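Local coordinates for HTH cro/C1-type domain-containing protein (Pseudomonas aeruginosa, PDB 4O8B) that probably binds promoter DNA as a helix-turn-helix transcriptional activator and controls motility and biofilm formation through modulation of the small RNA rsmZ, at residues M35-E39 / R40-S44; N46-T49 / S50-A54. One frame throughout, in Å; residues are numbered along the deposited sequence.

Interaction 1: residues M35-E39 / R40-S44; sequences MNQYE and RERHS
Gln37 lays its aliphatic stem over one face of the His43 imidazole, and CG sits 4.0 Å from the centroid of that ring in a CH-pi contact. The Gln37 amide NE2 lies above the same ring, displaced from its centre, with amide and ring planes 58° apart. Tyr38 is met at its edge: the backbone O of His43 lies near the ring plane, 3.3 Å from Tyr38 CD1, while the Tyr38 side chain also packs on Met26, Pro45 and Leu6. The Arg42 guanidinium has Arg40 NH1 over one face and Gln37 at its edge. These side chains pack against a Schellman motif, in which the chain turns at the C-terminal end of helix 28-39. Glu41 takes a positive phi of 71° there, and the motif's pair of bonds runs from Glu41 N to Tyr38 O at 2.8 Å and, weakly, from Arg42 N to Gln37 O. His43 N adds a further bond to Gln37 O at 3.1 Å.

Glutamine suits its position because its flexible chain, bent at chi2 (-63°), can cover the histidine and still present a carbonyl to Arg42. Asn36 instead sends OD1 to Gln17, tying this turn to helix 17-22. Glu39, an acid between two basic side chains, forms salt bridges with Arg10 (OE1) and Lys7 (OE2), and Gln17 NE2 also bonds to OE2; Glu41 OE2 accepts from Gly3 N. On the solvent side, Arg42 NH1 makes a weak 2.8 Å hydrogen bond to Gln37 OE1.

Interaction 2: residues N46-T49 / S50-A54; sequences NMRT and SEQLA
Arg48 and Gln52, one helical turn apart, meet with their flat ends turned steeply against each other, guanidinium and amide planes 72° apart. Arg48 NH1 donates to Gln52 OE1 at 2.8 Å; the donor lies in the plane of the Gln52 carbonyl, and the oxygen sits 15° out of the guanidinium plane. The arginine chain bends at chi3 to come over, whereas the glutamine runs extended beyond CG. The pairing follows the i to i+4 spacing of helix 47-57, and Gln52 NE2 makes a weak bond to Val24 O.

At the start of this helix Asn46 is the N-cap. Its OD1 receives Thr49 N at 2.7 Å, almost in line with the side-chain C=O, and Thr49 OG1 at 3.0 Å from above the carbonyl plane. Threonine fits because, with OG1 beside the backbone N (chi1 -56°), the hydroxyl and the N-H can both reach OD1, while CG2 packs on Tyr38 and lies 4.2 Å from Leu53 CD1. Asn46 O in turn accepts from Ser50 N at 2.8 Å. Ser50 is small enough to lie buried against Met1 and Met61, where its hydroxyl is hydrogen-bonded with Tyr65 OH.

The pair of bonds on Asn46 OD1 probably restrains the amide, and the one from Thr49 N satisfies a first-turn N-H that has no earlier helical carbonyl to meet. The neutral Gln52 carbonyl gives the Arg48 guanidinium a polar partner that would leave its charge largely uncompensated.

Overall arrangement
From the N terminus, helices 3-13 and 17-22 come first, and helix 28-39 follows. Interaction 1 closes the turn at the end of that helix; the chain passes Pro45, and interaction 2 then forms the opening turns of helix 47-57. The two are in series, neither nested nor crossed, with centres about 13 Å apart. They meet through packing, Tyr38 OH against Thr49 CG2 and Met35 CE against Leu53 CD2, so helix 28-39 rests on the helix that follows it. Interaction 1 also reaches back to helix 3-13, while interaction 2 packs on Met61 and, through Met47, on Leu2 of the second subunit. Both lie within the helix-turn-helix domain.

Interaction 1: residues M35-E39 / R40-S44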
loop_
_atom_site.group_PDB
_atom_site.type_symbol
_atom_site.label_atom_id
_atom_site.label_comp_id
_atom_site.label_asym_id
_atom_site.label_seq_id
_atom_site.Cartn_x
_atom_site.Cartn_y
_atom_site.Cartn_z
ATOM N N MET A 35 -5.294 20.070 -2.095
ATOM C CA MET A 35 -4.321 19.211 -1.426
ATOM C C MET A 35 -4.579 19.080 0.069
ATOM O O MET A 35 -4.544 17.978 0.619
ATOM C CB MET A 35 -2.898 19.725 -1.643
ATOM C CG MET A 35 -2.207 19.171 -2.882
ATOM S SD MET A 35 -2.544 17.403 -3.150
ATOM C CE MET A 35 -2.917 17.391 -4.893
ATOM N N ASN A 36 -4.838 20.204 0.729
ATOM C CA ASN A 36 -5.088 20.181 2.162
ATOM C C ASN A 36 -6.248 19.255 2.489
ATOM O O ASN A 36 -6.216 18.533 3.484
ATOM C CB ASN A 36 -5.381 21.598 2.675
ATOM C CG ASN A 36 -5.046 21.754 4.146
ATOM O OD1 ASN A 36 -3.927 21.454 4.572
ATOM N ND2 ASN A 36 -6.009 22.233 4.930
ATOM N N GLN A 37 -7.280 19.272 1.647
ATOM C CA GLN A 37 -8.437 18.405 1.859
ATOM C C GLN A 37 -7.995 16.944 1.822
ATOM O O GLN A 37 -8.470 16.126 2.608
ATOM C CB GLN A 37 -9.496 18.652 0.784
ATOM C CG GLN A 37 -10.237 19.976 0.925
ATOM C CD GLN A 37 -11.042 20.056 2.211
ATOM O OE1 GLN A 37 -10.494 19.976 3.313
ATOM N NE2 GLN A 37 -12.351 20.224 2.080
ATOM N N TYR A 38 -7.082 16.619 0.905
ATOM C CA TYR A 38 -6.582 15.261 0.788
ATOM C C TYR A 38 -5.771 14.871 2.022
ATOM O O TYR A 38 -6.004 13.821 2.629
ATOM C CB TYR A 38 -5.691 15.100 -0.449
ATOM C CG TYR A 38 -6.420 15.008 -1.772
ATOM C CD1 TYR A 38 -7.718 14.493 -1.850
ATOM C CD2 TYR A 38 -5.792 15.391 -2.958
ATOM C CE1 TYR A 38 -8.360 14.340 -3.076
ATOM C CE2 TYR A 38 -6.427 15.238 -4.193
ATOM C CZ TYR A 38 -7.712 14.725 -4.244
ATOM O OH TYR A 38 -8.335 14.568 -5.460
ATOM N N GLU A 39 -4.815 15.724 2.385
ATOM C CA GLU A 39 -3.957 15.468 3.535
ATOM C C GLU A 39 -4.733 15.471 4.847
ATOM O O GLU A 39 -4.270 14.932 5.854
ATOM C CB GLU A 39 -2.841 16.511 3.592
ATOM C CG GLU A 39 -1.996 16.560 2.330
ATOM C CD GLU A 39 -0.782 17.447 2.477
ATOM O OE1 GLU A 39 0.134 17.346 1.631
ATOM O OE2 GLU A 39 -0.736 18.259 3.429
ATOM N N ARG A 40 -5.911 16.083 4.833
ATOM C CA ARG A 40 -6.753 16.137 6.024
ATOM C C ARG A 40 -7.696 14.943 5.962
ATOM O O ARG A 40 -8.385 14.624 6.926
ATOM C CB ARG A 40 -7.563 17.436 6.045
ATOM C CG ARG A 40 -8.192 17.748 7.391
ATOM C CD ARG A 40 -7.166 18.339 8.347
ATOM N NE ARG A 40 -6.736 19.667 7.918
ATOM C CZ ARG A 40 -7.534 20.731 7.870
ATOM N NH1 ARG A 40 -8.809 20.623 8.228
ATOM N NH2 ARG A 40 -7.060 21.904 7.468
ATOM N N GLU A 41 -7.710 14.296 4.803
ATOM C CA GLU A 41 -8.557 13.138 4.552
ATOM C C GLU A 41 -10.022 13.532 4.456
ATOM O O GLU A 41 -10.916 12.684 4.530
ATOM C CB GLU A 41 -8.356 12.080 5.641
ATOM C CG GLU A 41 -6.910 11.635 5.796
ATOM C CD GLU A 41 -6.784 10.308 6.508
ATOM O OE1 GLU A 41 -7.735 9.919 7.220
ATOM O OE2 GLU A 41 -5.729 9.656 6.370
ATOM N N ARG A 42 -10.267 14.831 4.302
ATOM C CA ARG A 42 -11.612 15.360 4.160
ATOM C C ARG A 42 -12.067 15.029 2.743
ATOM O O ARG A 42 -13.260 15.073 2.427
ATOM C CB ARG A 42 -11.633 16.875 4.353
ATOM C CG ARG A 42 -11.586 17.351 5.794
ATOM C CD ARG A 42 -12.829 18.171 6.134
ATOM N NE ARG A 42 -12.581 19.156 7.188
ATOM C CZ ARG A 42 -12.034 20.353 6.979
ATOM N NH1 ARG A 42 -11.697 20.730 5.752
ATOM N NH2 ARG A 42 -11.849 21.184 7.997
ATOM N N HIS A 43 -11.091 14.729 1.891
ATOM C CA HIS A 43 -11.323 14.371 0.499
ATOM C C HIS A 43 -10.486 13.145 0.171
ATOM O O HIS A 43 -9.339 13.027 0.620
ATOM C CB HIS A 43 -10.940 15.525 -0.430
ATOM C CG HIS A 43 -12.010 16.576 -0.571
ATOM N ND1 HIS A 43 -11.843 17.704 -1.322
ATOM C CD2 HIS A 43 -13.260 16.643 -0.053
ATOM C CE1 HIS A 43 -12.939 18.438 -1.277
ATOM N NE2 HIS A 43 -13.822 17.805 -0.501
ATOM N N SER A 44 -11.055 12.225 -0.604
ATOM C CA SER A 44 -10.344 11.000 -0.964
ATOM C C SER A 44 -9.980 10.941 -2.440
ATOM O O SER A 44 -10.848 10.951 -3.312
ATOM C CB SER A 44 -11.191 9.780 -0.601
ATOM O OG SER A 44 -11.427 9.724 0.796
#

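Interaction 2: residues N46-T49 / S50-A54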
loop_
_atom_site.group_PDB
_atom_site.type_symbol
_atom_site.label_atom_id
_atom_site.label_comp_id
_atom_site.label_asym_id
_atom_site.label_seq_id
_atom_site.Cartn_x
_atom_site.Cartn_y
_atom_site.Cartn_z
ATOM N N ASN A 46 -9.178 9.436 -5.883
ATOM C CA ASN A 46 -9.502 8.188 -6.555
ATOM C C ASN A 46 -8.234 7.516 -7.077
ATOM O O ASN A 46 -7.178 8.141 -7.154
ATOM C CB ASN A 46 -10.473 8.432 -7.715
ATOM C CG ASN A 46 -9.891 9.339 -8.783
ATOM O OD1 ASN A 46 -8.697 9.286 -9.073
ATOM N ND2 ASN A 46 -10.741 10.159 -9.391
ATOM N N MET A 47 -8.345 6.242 -7.435
ATOM C CA MET A 47 -7.204 5.491 -7.949
ATOM C C MET A 47 -6.395 6.235 -9.011
ATOM O O MET A 47 -5.164 6.250 -8.956
ATOM C CB MET A 47 -7.653 4.133 -8.496
ATOM C CG MET A 47 -7.907 3.088 -7.415
ATOM S SD MET A 47 -6.514 2.910 -6.271
ATOM C CE MET A 47 -5.736 1.425 -6.921
ATOM N N ARG A 48 -7.073 6.852 -9.971
ATOM C CA ARG A 48 -6.374 7.594 -11.027
ATOM C C ARG A 48 -5.481 8.665 -10.406
ATOM O O ARG A 48 -4.294 8.741 -10.697
ATOM C CB ARG A 48 -7.380 8.267 -11.973
ATOM C CG ARG A 48 -7.298 7.780 -13.424
ATOM C CD ARG A 48 -8.309 8.512 -14.312
ATOM N NE ARG A 48 -7.687 9.367 -15.327
ATOM C CZ ARG A 48 -6.888 10.405 -15.061
ATOM N NH1 ARG A 48 -6.596 10.726 -13.804
ATOM N NH2 ARG A 48 -6.383 11.123 -16.056
ATOM N N THR A 49 -6.075 9.497 -9.547
ATOM C CA THR A 49 -5.349 10.567 -8.888
ATOM C C THR A 49 -4.250 10.010 -7.987
ATOM O O THR A 49 -3.166 10.603 -7.868
ATOM C CB THR A 49 -6.291 11.437 -8.041
ATOM O OG1 THR A 49 -7.340 11.944 -8.872
ATOM C CG2 THR A 49 -5.539 12.604 -7.426
ATOM N N SER A 50 -4.522 8.882 -7.347
ATOM C CA SER A 50 -3.546 8.252 -6.462
ATOM C C SER A 50 -2.285 7.888 -7.233
ATOM O O SER A 50 -1.169 8.072 -6.745
ATOM C CB SER A 50 -4.136 6.990 -5.827
ATOM O OG SER A 50 -5.235 7.306 -4.989
ATOM N N GLU A 51 -2.471 7.373 -8.449
ATOM C CA GLU A 51 -1.345 6.980 -9.289
ATOM C C GLU A 51 -0.516 8.207 -9.667
ATOM O O GLU A 51 0.706 8.122 -9.783
ATOM C CB GLU A 51 -1.858 6.286 -10.556
ATOM C CG GLU A 51 -0.995 5.123 -11.018
ATOM C CD GLU A 51 -1.553 4.441 -12.255
ATOM O OE1 GLU A 51 -2.796 4.374 -12.391
ATOM O OE2 GLU A 51 -0.749 3.949 -13.080
ATOM N N GLN A 52 -1.188 9.340 -9.857
ATOM C CA GLN A 52 -0.512 10.581 -10.223
ATOM C C GLN A 52 0.330 11.095 -9.060
ATOM O O GLN A 52 1.471 11.528 -9.246
ATOM C CB GLN A 52 -1.531 11.657 -10.611
ATOM C CG GLN A 52 -2.420 11.298 -11.786
ATOM C CD GLN A 52 -3.375 12.421 -12.148
ATOM O OE1 GLN A 52 -4.526 12.173 -12.523
ATOM N NE2 GLN A 52 -2.901 13.655 -12.054
ATOM N N LEU A 53 -0.242 11.053 -7.861
ATOM C CA LEU A 53 0.442 11.508 -6.657
ATOM C C LEU A 53 1.675 10.671 -6.373
ATOM O O LEU A 53 2.736 11.203 -6.054
ATOM C CB LEU A 53 -0.510 11.449 -5.462
ATOM C CG LEU A 53 -1.644 12.479 -5.466
ATOM C CD1 LEU A 53 -2.649 12.153 -4.372
ATOM C CD2 LEU A 53 -1.056 13.872 -5.263
ATOM N N ALA A 54 1.528 9.355 -6.485
ATOM C CA ALA A 54 2.634 8.440 -6.243
ATOM C C ALA A 54 3.782 8.701 -7.208
ATOM O O ALA A 54 4.940 8.796 -6.797
ATOM C CB ALA A 54 2.155 6.998 -6.376
#